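DELTA1-pyrroline-2-carboxylate reductase (Thermococcus litoralis DSM 5473, PDB 6T3E) catalyses the NADH-dependent reduction of Δ1-pyrroline-2-carboxylate to L-proline, probably as a step in the breakdown of hydroxyproline. Local coordinates at residues Ala189-Phe192 against Ala193-Ser197; Ser209-Glu212 against Ala213-Ser217; Asp251-Glu254 against Leu255-Thr259; Ser269-Gly272 against Val273-Ser277. All blocks are in the same frame, centred on the assembly; numbering follows the deposited sequence.

Contact 1 of 4, residues Ala189-Phe192 against Ala193-Ser197; sequences AKKF and AEEMS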
ATOM      1  N   ALA B 189       4.194  16.885 -29.280  1.00 41.02           N
ATOM      2  CA  ALA B 189       3.115  17.777 -29.695  1.00 43.09           C
ATOM      3  C   ALA B 189       2.564  17.387 -31.059  1.00 40.11           C
ATOM      4  O   ALA B 189       1.347  17.392 -31.263  1.00 44.95           O
ATOM      5  CB  ALA B 189       3.593  19.228 -29.696  1.00 36.43           C
ATOM      6  N   LYS B 190       3.442  17.038 -32.001  1.00 39.95           N
ATOM      7  CA  LYS B 190       2.991  16.648 -33.333  1.00 43.98           C
ATOM      8  C   LYS B 190       2.201  15.350 -33.274  1.00 48.24           C
ATOM      9  O   LYS B 190       1.080  15.263 -33.791  1.00 44.14           O
ATOM     10  CB  LYS B 190       4.202  16.504 -34.258  1.00 48.29           C
ATOM     11  CG  LYS B 190       3.882  16.328 -35.730  1.00 50.96           C
ATOM     12  CD  LYS B 190       5.163  16.219 -36.557  1.00 53.14           C
ATOM     13  CE  LYS B 190       4.851  15.793 -37.984  1.00 57.54           C
ATOM     14  NZ  LYS B 190       6.057  15.692 -38.839  1.00 61.90           N
ATOM     15  N   LYS B 191       2.754  14.347 -32.591  1.00 51.20           N
ATOM     16  CA  LYS B 191       2.076  13.067 -32.480  1.00 48.73           C
ATOM     17  C   LYS B 191       0.744  13.222 -31.773  1.00 43.63           C
ATOM     18  O   LYS B 191      -0.242  12.584 -32.144  1.00 44.49           O
ATOM     19  CB  LYS B 191       2.970  12.071 -31.747  1.00 51.88           C
ATOM     20  CG  LYS B 191       2.636  10.637 -32.061  1.00 53.79           C
ATOM     21  CD  LYS B 191       3.493   9.672 -31.281  1.00 52.37           C
ATOM     22  CE  LYS B 191       2.760   8.332 -31.129  1.00 54.15           C
ATOM     23  NZ  LYS B 191       2.492   7.669 -32.452  1.00 53.19           N
ATOM     24  N   PHE B 192       0.691  14.089 -30.767  1.00 44.90           N
ATOM     25  CA  PHE B 192      -0.565  14.357 -30.076  1.00 45.94           C
ATOM     26  C   PHE B 192      -1.587  14.993 -31.009  1.00 49.78           C
ATOM     27  O   PHE B 192      -2.736  14.534 -31.094  1.00 46.31           O
ATOM     28  CB  PHE B 192      -0.306  15.253 -28.863  1.00 44.20           C
ATOM     29  CG  PHE B 192      -1.508  15.470 -27.999  1.00 43.60           C
ATOM     30  CD1 PHE B 192      -2.473  16.408 -28.351  1.00 44.38           C
ATOM     31  CD2 PHE B 192      -1.669  14.753 -26.822  1.00 43.11           C
ATOM     32  CE1 PHE B 192      -3.584  16.612 -27.558  1.00 43.80           C
ATOM     33  CE2 PHE B 192      -2.785  14.955 -26.020  1.00 43.91           C
ATOM     34  CZ  PHE B 192      -3.740  15.885 -26.390  1.00 44.15           C
ATOM     35  N   ALA B 193      -1.199  16.075 -31.696  1.00 50.04           N
ATOM     36  CA  ALA B 193      -2.151  16.779 -32.552  1.00 48.68           C
ATOM     37  C   ALA B 193      -2.683  15.871 -33.656  1.00 54.37           C
ATOM     38  O   ALA B 193      -3.894  15.811 -33.892  1.00 57.54           O
ATOM     39  CB  ALA B 193      -1.514  18.034 -33.138  1.00 40.22           C
ATOM     40  N   GLU B 194      -1.797  15.125 -34.315  1.00 56.00           N
ATOM     41  CA  GLU B 194      -2.238  14.230 -35.382  1.00 60.41           C
ATOM     42  C   GLU B 194      -3.144  13.139 -34.829  1.00 59.52           C
ATOM     43  O   GLU B 194      -4.304  13.005 -35.239  1.00 52.74           O
ATOM     44  CB  GLU B 194      -1.030  13.607 -36.085  1.00 63.99           C
ATOM     45  CG  GLU B 194      -0.218  14.569 -36.936  1.00 68.35           C
ATOM     46  CD  GLU B 194       1.060  13.932 -37.454  1.00 70.72           C
ATOM     47  OE1 GLU B 194       1.217  12.700 -37.270  1.00 75.10           O
ATOM     48  OE2 GLU B 194       1.902  14.656 -38.038  1.00 65.97           O
ATOM     49  N   GLU B 195      -2.622  12.355 -33.880  1.00 60.71           N
ATOM     50  CA  GLU B 195      -3.323  11.168 -33.410  1.00 60.82           C
ATOM     51  C   GLU B 195      -4.596  11.522 -32.655  1.00 58.76           C
ATOM     52  O   GLU B 195      -5.603  10.814 -32.775  1.00 59.47           O
ATOM     53  CB  GLU B 195      -2.393  10.330 -32.549  1.00 61.87           C
ATOM     54  CG  GLU B 195      -1.388   9.581 -33.382  1.00 66.60           C
ATOM     55  CD  GLU B 195      -0.537   8.658 -32.549  1.00 71.56           C
ATOM     56  OE1 GLU B 195      -0.609   8.742 -31.301  1.00 69.30           O
ATOM     57  OE2 GLU B 195       0.182   7.829 -33.147  1.00 77.67           O
ATOM     58  N   MET B 196      -4.567  12.578 -31.842  1.00 57.22           N
ATOM     59  CA  MET B 196      -5.768  12.943 -31.092  1.00 57.05           C
ATOM     60  C   MET B 196      -6.822  13.605 -31.976  1.00 56.12           C
ATOM     61  O   MET B 196      -7.999  13.620 -31.612  1.00 54.27           O
ATOM     62  CB  MET B 196      -5.411  13.831 -29.903  1.00 55.14           C
ATOM     63  CG  MET B 196      -4.700  13.074 -28.771  1.00 53.66           C
ATOM     64  SD  MET B 196      -5.563  11.587 -28.203  1.00 49.93           S
ATOM     65  CE  MET B 196      -6.854  12.346 -27.230  1.00 50.18           C
ATOM     66  N   SER B 197      -6.420  14.231 -33.089  1.00 61.85           N
ATOM     67  CA  SER B 197      -7.398  14.871 -33.972  1.00 64.64           C
ATOM     68  C   SER B 197      -8.291  13.839 -34.655  1.00 65.71           C
ATOM     69  O   SER B 197      -9.509  14.028 -34.747  1.00 68.60           O
ATOM     70  CB  SER B 197      -6.695  15.739 -35.021  1.00 68.32           C
ATOM     71  OG  SER B 197      -7.638  16.285 -35.928  1.00 70.42           O
TER
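Phe-192 and Met-196, one turn apart on the helix 186-200, meet with the methionine laid over one face of the phenyl ring. Met-196 CG sits 3.7 Å from the centroid of the Phe-192 ring, only 6° off the ring normal, a CH-pi contact. Met-196 SD stands above the same face of the Phe-192 ring, 5.1 Å from its centroid, a Met-aromatic contact at a distance. The ring reaches this place because CG of Phe-192 is anti to the backbone N (chi1 -174°), while the methionine chain bends at chi2 and chi3. With an alanine in place of Phe-192, Met-196 CG would probably lose its aromatic platform and a gap is likely to open toward Leu-167 of helix 161-173. On another flank Lys-191 and Glu-195 slant across each other and join in a salt bridge, their long chains suiting a solvent-facing surface. Lys-190 takes a looser course: Lys-190 NZ lies 4.4 Å from Glu-194 OE2, beyond a salt bridge. Small Ala-193 fits closely against Val-181 and Ile-204, on the two strands that flank this helix in sequence. Such an amphipathic helix, apolar toward the sheet and charged outside, is typical of the beta-alpha-beta crossover in a Rossmann-type dinucleotide-binding domain.

Contact 2 of 4, residues Ser209-Glu212 against Ala213-Ser217; sequences SARE and ATEKS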
ATOM      1  N   SER B 209       4.334  28.223 -28.092  1.00 57.38           N
ATOM      2  CA  SER B 209       4.629  28.799 -26.783  1.00 52.79           C
ATOM      3  C   SER B 209       3.488  28.468 -25.827  1.00 55.11           C
ATOM      4  O   SER B 209       2.322  28.392 -26.229  1.00 53.25           O
ATOM      5  CB  SER B 209       4.827  30.325 -26.818  1.00 51.16           C
ATOM      6  OG  SER B 209       3.690  30.976 -27.337  1.00 51.80           O
ATOM      7  N   ALA B 210       3.838  28.277 -24.547  1.00 54.34           N
ATOM      8  CA  ALA B 210       2.812  28.090 -23.524  1.00 49.00           C
ATOM      9  C   ALA B 210       1.922  29.321 -23.400  1.00 55.75           C
ATOM     10  O   ALA B 210       0.727  29.190 -23.103  1.00 58.01           O
ATOM     11  CB  ALA B 210       3.462  27.765 -22.175  1.00 43.83           C
ATOM     12  N   ARG B 211       2.475  30.513 -23.666  1.00 57.83           N
ATOM     13  CA  ARG B 211       1.688  31.741 -23.590  1.00 59.32           C
ATOM     14  C   ARG B 211       0.498  31.689 -24.537  1.00 61.58           C
ATOM     15  O   ARG B 211      -0.638  31.987 -24.146  1.00 63.41           O
ATOM     16  CB  ARG B 211       2.570  32.944 -23.926  1.00 59.63           C
ATOM     17  CG  ARG B 211       1.868  34.291 -23.857  1.00 60.84           C
ATOM     18  CD  ARG B 211       2.820  35.396 -23.390  1.00 63.96           C
ATOM     19  NE  ARG B 211       2.109  36.609 -22.988  1.00 66.37           N
ATOM     20  CZ  ARG B 211       2.558  37.848 -23.160  1.00 68.82           C
ATOM     21  NH1 ARG B 211       3.735  38.067 -23.726  1.00 69.50           N
ATOM     22  NH2 ARG B 211       1.826  38.876 -22.753  1.00 69.01           N
ATOM     23  N   GLU B 212       0.733  31.278 -25.781  1.00 61.88           N
ATOM     24  CA  GLU B 212      -0.330  31.269 -26.780  1.00 62.68           C
ATOM     25  C   GLU B 212      -1.424  30.269 -26.426  1.00 66.63           C
ATOM     26  O   GLU B 212      -2.614  30.573 -26.558  1.00 68.57           O
ATOM     27  CB  GLU B 212       0.251  30.961 -28.163  1.00 59.01           C
ATOM     28  CG  GLU B 212      -0.780  30.981 -29.270  1.00 60.10           C
ATOM     29  CD  GLU B 212      -0.167  30.720 -30.618  1.00 64.93           C
ATOM     30  OE1 GLU B 212      -0.919  30.444 -31.580  1.00 64.70           O
ATOM     31  OE2 GLU B 212       1.079  30.787 -30.708  1.00 68.74           O
ATOM     32  N   ALA B 213      -1.044  29.066 -25.991  1.00 68.30           N
ATOM     33  CA  ALA B 213      -2.047  28.075 -25.620  1.00 67.33           C
ATOM     34  C   ALA B 213      -2.885  28.558 -24.445  1.00 66.99           C
ATOM     35  O   ALA B 213      -4.090  28.300 -24.390  1.00 65.68           O
ATOM     36  CB  ALA B 213      -1.379  26.743 -25.285  1.00 68.12           C
ATOM     37  N   THR B 214      -2.269  29.283 -23.507  1.00 64.46           N
ATOM     38  CA  THR B 214      -3.010  29.776 -22.350  1.00 60.62           C
ATOM     39  C   THR B 214      -3.935  30.935 -22.727  1.00 60.93           C
ATOM     40  O   THR B 214      -5.095  30.976 -22.298  1.00 59.24           O
ATOM     41  CB  THR B 214      -2.025  30.188 -21.254  1.00 51.60           C
ATOM     42  OG1 THR B 214      -1.167  29.079 -20.954  1.00 45.86           O
ATOM     43  CG2 THR B 214      -2.751  30.627 -19.988  1.00 47.58           C
ATOM     44  N   GLU B 215      -3.455  31.858 -23.562  1.00 64.66           N
ATOM     45  CA  GLU B 215      -4.230  33.052 -23.882  1.00 68.06           C
ATOM     46  C   GLU B 215      -5.484  32.724 -24.680  1.00 69.28           C
ATOM     47  O   GLU B 215      -6.511  33.395 -24.518  1.00 71.76           O
ATOM     48  CB  GLU B 215      -3.366  34.046 -24.660  1.00 73.92           C
ATOM     49  CG  GLU B 215      -2.734  35.123 -23.788  1.00 80.29           C
ATOM     50  CD  GLU B 215      -1.645  35.899 -24.503  1.00 82.56           C
ATOM     51  OE1 GLU B 215      -0.945  36.682 -23.831  1.00 83.88           O
ATOM     52  OE2 GLU B 215      -1.494  35.728 -25.732  1.00 83.35           O
ATOM     53  N   LYS B 216      -5.434  31.707 -25.537  1.00 65.22           N
ATOM     54  CA  LYS B 216      -6.540  31.416 -26.435  1.00 65.24           C
ATOM     55  C   LYS B 216      -7.489  30.353 -25.901  1.00 64.16           C
ATOM     56  O   LYS B 216      -8.429  29.977 -26.608  1.00 63.93           O
ATOM     57  CB  LYS B 216      -6.007  30.985 -27.804  1.00 63.06           C
ATOM     58  CG  LYS B 216      -5.137  32.022 -28.466  1.00 62.14           C
ATOM     59  CD  LYS B 216      -4.246  31.399 -29.512  1.00 61.14           C
ATOM     60  CE  LYS B 216      -4.926  31.348 -30.868  1.00 61.70           C
ATOM     61  NZ  LYS B 216      -3.915  31.113 -31.929  1.00 61.33           N
ATOM     62  N   SER B 217      -7.281  29.881 -24.675  1.00 63.24           N
ATOM     63  CA  SER B 217      -8.030  28.758 -24.130  1.00 59.68           C
ATOM     64  C   SER B 217      -9.348  29.193 -23.501  1.00 62.81           C
ATOM     65  O   SER B 217      -9.410  30.187 -22.772  1.00 67.04           O
ATOM     66  CB  SER B 217      -7.201  28.033 -23.071  1.00 56.85           C
ATOM     67  OG  SER B 217      -6.130  27.323 -23.650  1.00 57.89           O
TER
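Glu-212 and Lys-216 form the clearer of two salt bridges at the helix 210-215, with Lys-216 NZ 3.1 Å from Glu-212 OE1. The two side chains run alongside each other in the same direction, and the ammonium meets the anti side of the carboxylate oxygen, 18° out of its plane. A bend at chi3 (89°) turns the end of the lysine toward the acid, and Lys-216 CD rests 3.5 Å from Glu-212 CG, so that methylenes of the two chains touch as well as the charged ends. The second pair, Arg-211 with Glu-215, is weaker: Arg-211 NE to Glu-215 OE1 is 3.2 Å, the N-H angle is a poor 122°, and guanidinium and carboxylate planes are turned well apart.

Thr-214 adds a grip on the backbone. Thr-214 OG1 donates to Ala-210 O at 2.9 Å, while its own N reaches the same oxygen from the opposite face of the carbonyl plane; the hydroxyl of a threonine can thus be satisfied within a helix. At the start, Ser-209 is the N-cap, its OG accepting a weak bond from Glu-212 N, a role for which a short hydroxyl side chain is well suited.

Outward from these bonds, small Ala-210 packs on Tyr-182 and Lys-216 on Leu-180. This short helix, which follows strand 203-206 and precedes strand 219-222 in the chain, thus touches strand 178-182, while Thr-214 and Arg-211 meet Trp-235 in a loop.

Contact 3 of 4, residues Asp251-Glu254 against Leu255-Thr259; sequences DARE and LDSET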
ATOM      1  N   ASP B 251       7.891  19.795  -3.848  1.00 51.97           N
ATOM      2  CA  ASP B 251       8.731  20.934  -4.205  1.00 52.96           C
ATOM      3  C   ASP B 251       8.472  21.449  -5.605  1.00 51.46           C
ATOM      4  O   ASP B 251       9.059  22.467  -5.987  1.00 57.51           O
ATOM      5  CB  ASP B 251      10.214  20.585  -4.113  1.00 57.11           C
ATOM      6  CG  ASP B 251      10.603  20.065  -2.763  1.00 64.78           C
ATOM      7  OD1 ASP B 251      11.537  19.235  -2.712  1.00 67.35           O
ATOM      8  OD2 ASP B 251       9.975  20.478  -1.761  1.00 67.69           O
ATOM      9  N   ALA B 252       7.654  20.757  -6.389  1.00 44.39           N
ATOM     10  CA  ALA B 252       7.487  21.062  -7.798  1.00 45.23           C
ATOM     11  C   ALA B 252       6.104  21.630  -8.079  1.00 44.31           C
ATOM     12  O   ALA B 252       5.132  21.325  -7.382  1.00 45.13           O
ATOM     13  CB  ALA B 252       7.716  19.810  -8.652  1.00 47.57           C
ATOM     14  N   ARG B 253       6.028  22.442  -9.133  1.00 44.20           N
ATOM     15  CA  ARG B 253       4.768  23.023  -9.568  1.00 43.15           C
ATOM     16  C   ARG B 253       4.893  23.428 -11.025  1.00 42.55           C
ATOM     17  O   ARG B 253       5.997  23.668 -11.517  1.00 46.00           O
ATOM     18  CB  ARG B 253       4.370  24.226  -8.716  1.00 43.43           C
ATOM     19  CG  ARG B 253       5.379  25.327  -8.709  1.00 45.48           C
ATOM     20  CD  ARG B 253       4.797  26.547  -8.066  1.00 48.04           C
ATOM     21  NE  ARG B 253       5.788  27.604  -7.958  1.00 54.27           N
ATOM     22  CZ  ARG B 253       5.523  28.817  -7.494  1.00 58.10           C
ATOM     23  NH1 ARG B 253       4.289  29.118  -7.098  1.00 60.95           N
ATOM     24  NH2 ARG B 253       6.484  29.727  -7.431  1.00 57.72           N
ATOM     25  N   GLU B 254       3.741  23.483 -11.706  1.00 43.82           N
ATOM     26  CA  GLU B 254       3.634  23.910 -13.095  1.00 42.98           C
ATOM     27  C   GLU B 254       2.823  25.193 -13.245  1.00 42.99           C
ATOM     28  O   GLU B 254       2.742  25.734 -14.351  1.00 46.24           O
ATOM     29  CB  GLU B 254       3.016  22.789 -13.964  1.00 43.55           C
ATOM     30  CG  GLU B 254       1.552  22.387 -13.611  1.00 50.84           C
ATOM     31  CD  GLU B 254       1.109  20.985 -14.134  1.00 56.49           C
ATOM     32  OE1 GLU B 254       1.632  20.493 -15.155  1.00 57.61           O
ATOM     33  OE2 GLU B 254       0.220  20.366 -13.509  1.00 58.30           O
ATOM     34  N   LEU B 255       2.237  25.702 -12.163  1.00 42.17           N
ATOM     35  CA  LEU B 255       1.484  26.950 -12.170  1.00 46.27           C
ATOM     36  C   LEU B 255       2.181  27.945 -11.258  1.00 46.20           C
ATOM     37  O   LEU B 255       2.526  27.611 -10.121  1.00 51.05           O
ATOM     38  CB  LEU B 255       0.049  26.730 -11.693  1.00 35.12           C
ATOM     39  CG  LEU B 255      -0.536  25.370 -12.062  1.00 37.88           C
ATOM     40  CD1 LEU B 255      -1.858  25.130 -11.333  1.00 34.95           C
ATOM     41  CD2 LEU B 255      -0.722  25.308 -13.563  1.00 37.84           C
ATOM     42  N   ASP B 256       2.363  29.170 -11.734  1.00 50.49           N
ATOM     43  CA  ASP B 256       2.948  30.176 -10.859  1.00 53.83           C
ATOM     44  C   ASP B 256       1.944  30.588  -9.779  1.00 57.41           C
ATOM     45  O   ASP B 256       0.761  30.231  -9.808  1.00 58.46           O
ATOM     46  CB  ASP B 256       3.441  31.381 -11.665  1.00 54.84           C
ATOM     47  CG  ASP B 256       2.315  32.207 -12.260  1.00 60.10           C
ATOM     48  OD1 ASP B 256       1.180  31.696 -12.378  1.00 61.23           O
ATOM     49  OD2 ASP B 256       2.579  33.376 -12.629  1.00 65.07           O
ATOM     50  N   SER B 257       2.446  31.316  -8.784  1.00 59.98           N
ATOM     51  CA  SER B 257       1.597  31.703  -7.664  1.00 60.79           C
ATOM     52  C   SER B 257       0.432  32.571  -8.119  1.00 63.56           C
ATOM     53  O   SER B 257      -0.655  32.513  -7.530  1.00 63.64           O
ATOM     54  CB  SER B 257       2.436  32.424  -6.612  1.00 57.44           C
ATOM     55  OG  SER B 257       3.511  31.606  -6.187  1.00 55.43           O
ATOM     56  N   GLU B 258       0.623  33.351  -9.184  1.00 68.01           N
ATOM     57  CA  GLU B 258      -0.453  34.210  -9.669  1.00 72.84           C
ATOM     58  C   GLU B 258      -1.638  33.392 -10.175  1.00 74.15           C
ATOM     59  O   GLU B 258      -2.797  33.772  -9.959  1.00 74.53           O
ATOM     60  CB  GLU B 258       0.072  35.135 -10.768  1.00 74.10           C
ATOM     61  CG  GLU B 258      -0.990  36.006 -11.425  1.00 76.10           C
ATOM     62  CD  GLU B 258      -1.630  36.973 -10.451  1.00 78.79           C
ATOM     63  OE1 GLU B 258      -1.043  37.209  -9.374  1.00 78.86           O
ATOM     64  OE2 GLU B 258      -2.717  37.509 -10.765  1.00 80.37           O
ATOM     65  N   THR B 259      -1.367  32.269 -10.850  1.00 69.60           N
ATOM     66  CA  THR B 259      -2.440  31.429 -11.370  1.00 68.28           C
ATOM     67  C   THR B 259      -3.334  30.897 -10.249  1.00 62.12           C
ATOM     68  O   THR B 259      -4.568  30.953 -10.349  1.00 51.93           O
ATOM     69  CB  THR B 259      -1.839  30.270 -12.171  1.00 68.60           C
ATOM     70  OG1 THR B 259      -1.113  30.786 -13.295  1.00 67.77           O
ATOM     71  CG2 THR B 259      -2.934  29.325 -12.655  1.00 67.83           C
TER
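Arg-253 reaches forward to Ser-257 at the N-terminal end of helix 257-262, in the loop that enters this helix of the Rossmann-type domain. Its CG lies between the backbone N and the carbonyl carbon (chi1 58°), a crowded position, but from there the chain runs extended to NE and carries the guanidinium past Leu-255 O to the start of the helix. Arg-253 NH1 then gives a nearly straight bond of 2.8 Å to Ser-257 OG, which lies in the guanidinium plane. Asp-256 CA stands over one face of that group, and Arg-253 CD comes within 3.2 Å of Leu-255 O. An arginine suits the place because it combines this long reach with a flat donor. Ser-257 OG also hydrogen-bonds Glu-286, which is in a weak, long ion pair with Arg-253 as well.

Glu-254 has the same kind of chi1 (64°) and an extended chain that lies beside Leu-255. Glu-254 CG is 3.7 Å from Leu-255 CD2. The buried carboxylate is held by Ser-244 OG and the backbone N of Thr-224, which probably help offset the cost of burying a charge. The backbone N atoms of Glu-254 and Leu-255 both donate to Asp-279 OD1, fastening the loop to helix 278-286.

Asp-256 is the N-cap, an aspartate being short enough to turn back on its own helix. Asp-256 OD1 takes two donors: Thr-259 N at 3.0 Å from above the carboxylate plane, and Thr-259 OG1 at 2.6 Å nearly in line with the C-O bond.

Contact 4 of 4, residues Ser269-Gly272 against Val273-Ser277; sequences SKEG and VLNES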
ATOM      1  N   SER B 269      -8.889  16.496  -3.326  1.00 46.22           N
ATOM      2  CA  SER B 269      -9.056  16.259  -1.905  1.00 48.26           C
ATOM      3  C   SER B 269      -8.129  17.220  -1.175  1.00 49.83           C
ATOM      4  O   SER B 269      -7.005  17.472  -1.633  1.00 45.85           O
ATOM      5  CB  SER B 269      -8.775  14.794  -1.536  1.00 48.31           C
ATOM      6  OG  SER B 269      -7.466  14.596  -1.029  1.00 52.08           O
ATOM      7  N   LYS B 270      -8.646  17.811  -0.089  1.00 51.98           N
ATOM      8  CA  LYS B 270      -7.848  18.743   0.698  1.00 51.09           C
ATOM      9  C   LYS B 270      -6.667  18.028   1.337  1.00 51.34           C
ATOM     10  O   LYS B 270      -5.531  18.522   1.302  1.00 50.63           O
ATOM     11  CB  LYS B 270      -8.712  19.404   1.770  1.00 50.56           C
ATOM     12  CG  LYS B 270      -9.000  20.859   1.513  1.00 55.38           C
ATOM     13  CD  LYS B 270      -9.814  21.504   2.651  1.00 61.64           C
ATOM     14  CE  LYS B 270     -11.325  21.250   2.517  1.00 62.89           C
ATOM     15  NZ  LYS B 270     -12.157  21.995   3.524  1.00 62.73           N
ATOM     16  N   GLU B 271      -6.908  16.828   1.864  1.00 46.48           N
ATOM     17  CA  GLU B 271      -5.845  16.088   2.524  1.00 47.54           C
ATOM     18  C   GLU B 271      -4.724  15.772   1.549  1.00 50.40           C
ATOM     19  O   GLU B 271      -3.543  15.891   1.892  1.00 52.64           O
ATOM     20  CB  GLU B 271      -6.414  14.808   3.134  1.00 48.60           C
ATOM     21  CG  GLU B 271      -5.572  14.218   4.237  1.00 53.19           C
ATOM     22  CD  GLU B 271      -6.177  12.952   4.806  1.00 55.25           C
ATOM     23  OE1 GLU B 271      -5.944  12.660   5.998  1.00 52.28           O
ATOM     24  OE2 GLU B 271      -6.878  12.244   4.050  1.00 62.54           O
ATOM     25  N   GLY B 272      -5.076  15.404   0.315  1.00 50.27           N
ATOM     26  CA  GLY B 272      -4.055  15.063  -0.659  1.00 45.46           C
ATOM     27  C   GLY B 272      -3.326  16.278  -1.204  1.00 45.58           C
ATOM     28  O   GLY B 272      -2.092  16.332  -1.193  1.00 44.62           O
ATOM     29  N   VAL B 273      -4.072  17.282  -1.667  1.00 44.58           N
ATOM     30  CA  VAL B 273      -3.425  18.412  -2.330  1.00 44.83           C
ATOM     31  C   VAL B 273      -2.522  19.154  -1.350  1.00 44.20           C
ATOM     32  O   VAL B 273      -1.346  19.406  -1.638  1.00 44.53           O
ATOM     33  CB  VAL B 273      -4.473  19.354  -2.953  1.00 46.26           C
ATOM     34  CG1 VAL B 273      -3.931  20.760  -3.015  1.00 47.63           C
ATOM     35  CG2 VAL B 273      -4.879  18.891  -4.351  1.00 44.08           C
ATOM     36  N   LEU B 274      -3.036  19.445  -0.150  1.00 47.66           N
ATOM     37  CA  LEU B 274      -2.284  20.208   0.844  1.00 50.73           C
ATOM     38  C   LEU B 274      -1.040  19.481   1.339  1.00 49.15           C
ATOM     39  O   LEU B 274      -0.137  20.126   1.881  1.00 50.92           O
ATOM     40  CB  LEU B 274      -3.171  20.531   2.046  1.00 53.67           C
ATOM     41  CG  LEU B 274      -4.248  21.596   1.856  1.00 52.12           C
ATOM     42  CD1 LEU B 274      -5.286  21.495   2.967  1.00 56.38           C
ATOM     43  CD2 LEU B 274      -3.642  22.954   1.827  1.00 45.43           C
ATOM     44  N   ASN B 275      -0.990  18.159   1.211  1.00 47.95           N
ATOM     45  CA  ASN B 275       0.170  17.383   1.622  1.00 48.95           C
ATOM     46  C   ASN B 275       1.123  17.055   0.478  1.00 48.69           C
ATOM     47  O   ASN B 275       2.258  16.642   0.745  1.00 48.30           O
ATOM     48  CB  ASN B 275      -0.271  16.070   2.280  1.00 51.59           C
ATOM     49  CG  ASN B 275      -0.664  16.246   3.735  1.00 58.05           C
ATOM     50  OD1 ASN B 275       0.175  16.176   4.638  1.00 56.52           O
ATOM     51  ND2 ASN B 275      -1.953  16.469   3.969  1.00 61.71           N
ATOM     52  N   GLU B 276       0.678  17.144  -0.779  1.00 48.53           N
ATOM     53  CA  GLU B 276       1.480  16.597  -1.870  1.00 47.01           C
ATOM     54  C   GLU B 276       1.764  17.590  -2.989  1.00 43.57           C
ATOM     55  O   GLU B 276       2.775  17.453  -3.682  1.00 42.94           O
ATOM     56  CB  GLU B 276       0.795  15.360  -2.470  1.00 47.86           C
ATOM     57  CG  GLU B 276       0.455  14.244  -1.480  1.00 47.87           C
ATOM     58  CD  GLU B 276      -0.547  13.234  -2.054  1.00 52.94           C
ATOM     59  OE1 GLU B 276      -1.233  13.575  -3.047  1.00 54.40           O
ATOM     60  OE2 GLU B 276      -0.653  12.101  -1.519  1.00 52.60           O
ATOM     61  N   SER B 277       0.909  18.597  -3.177  1.00 43.69           N
ATOM     62  CA  SER B 277       0.954  19.431  -4.375  1.00 42.96           C
ATOM     63  C   SER B 277       1.743  20.708  -4.121  1.00 51.10           C
ATOM     64  O   SER B 277       1.268  21.611  -3.423  1.00 58.38           O
ATOM     65  CB  SER B 277      -0.448  19.781  -4.860  1.00 41.57           C
ATOM     66  OG  SER B 277      -0.346  20.593  -6.018  1.00 43.50           O
TER
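Ser-269 and Val-273 are joined across the first turn of the short helix 270-276, which follows strand 264-267 of the parallel, Rossmann-type sheet. Among the backbone bonds, Val-273 N to Ser-269 O (2.9 Å) and Leu-274 N to Lys-270 O (3.0 Å) are good helical bonds; those received by Gly-272 O from Asn-275 N and Glu-276 N are weak.

Two side chains bond to the backbone. Ser-269 is the N-cap, Ser-269 OG accepting from Gly-272 N at 2.9 Å. The glycine leaves room for that hydroxyl, since a side chain on it would clash with OG. Asn-275, its CG anti to the carbonyl carbon (chi1 -81°), folds back along the helix toward Glu-271 O. If Asn-275 were an alanine, Glu-271 O would probably lose its side-chain amide partner and keep, of the two bonds from this residue, the weak one from the backbone N.

The apolar contacts are modest. Leu-274 CD1 lies 4.0 Å from Lys-270 CG, the two chains side by side, and both residues touch Ile-294; Val-273 packs on Ile-280.

The charge at the far end serves another partner: buried Glu-276 makes a salt bridge with Arg-63, a residue of the proline pocket, which it probably helps to position. The amide of Asn-275 is well aimed: Asn-275 ND2 meets Glu-271 O at 2.7 Å, in the carbonyl plane and on a lone pair, with an N-H angle of 155°.

Taken from the N terminus, the four contacts follow one another in series; none encloses or crosses another, and each closes just a turn of helix or a helix entry. Contact 1 lies on the helix between strands 178-182 and 203-206, and contact 2 on the next helix, leading to strand 219-222; their centres are about 17 Å apart. Contact 3 comes after strand 241-244 and approaches contact 2 to about 7 Å between nearest atoms. Contact 4 follows strand 264-267 and lies about 5 Å from contact 3 at the nearest atoms. Helix 278-286 ties these last two together, touching both, while contact 4 also reaches strand 58-68 of the mixed sheet.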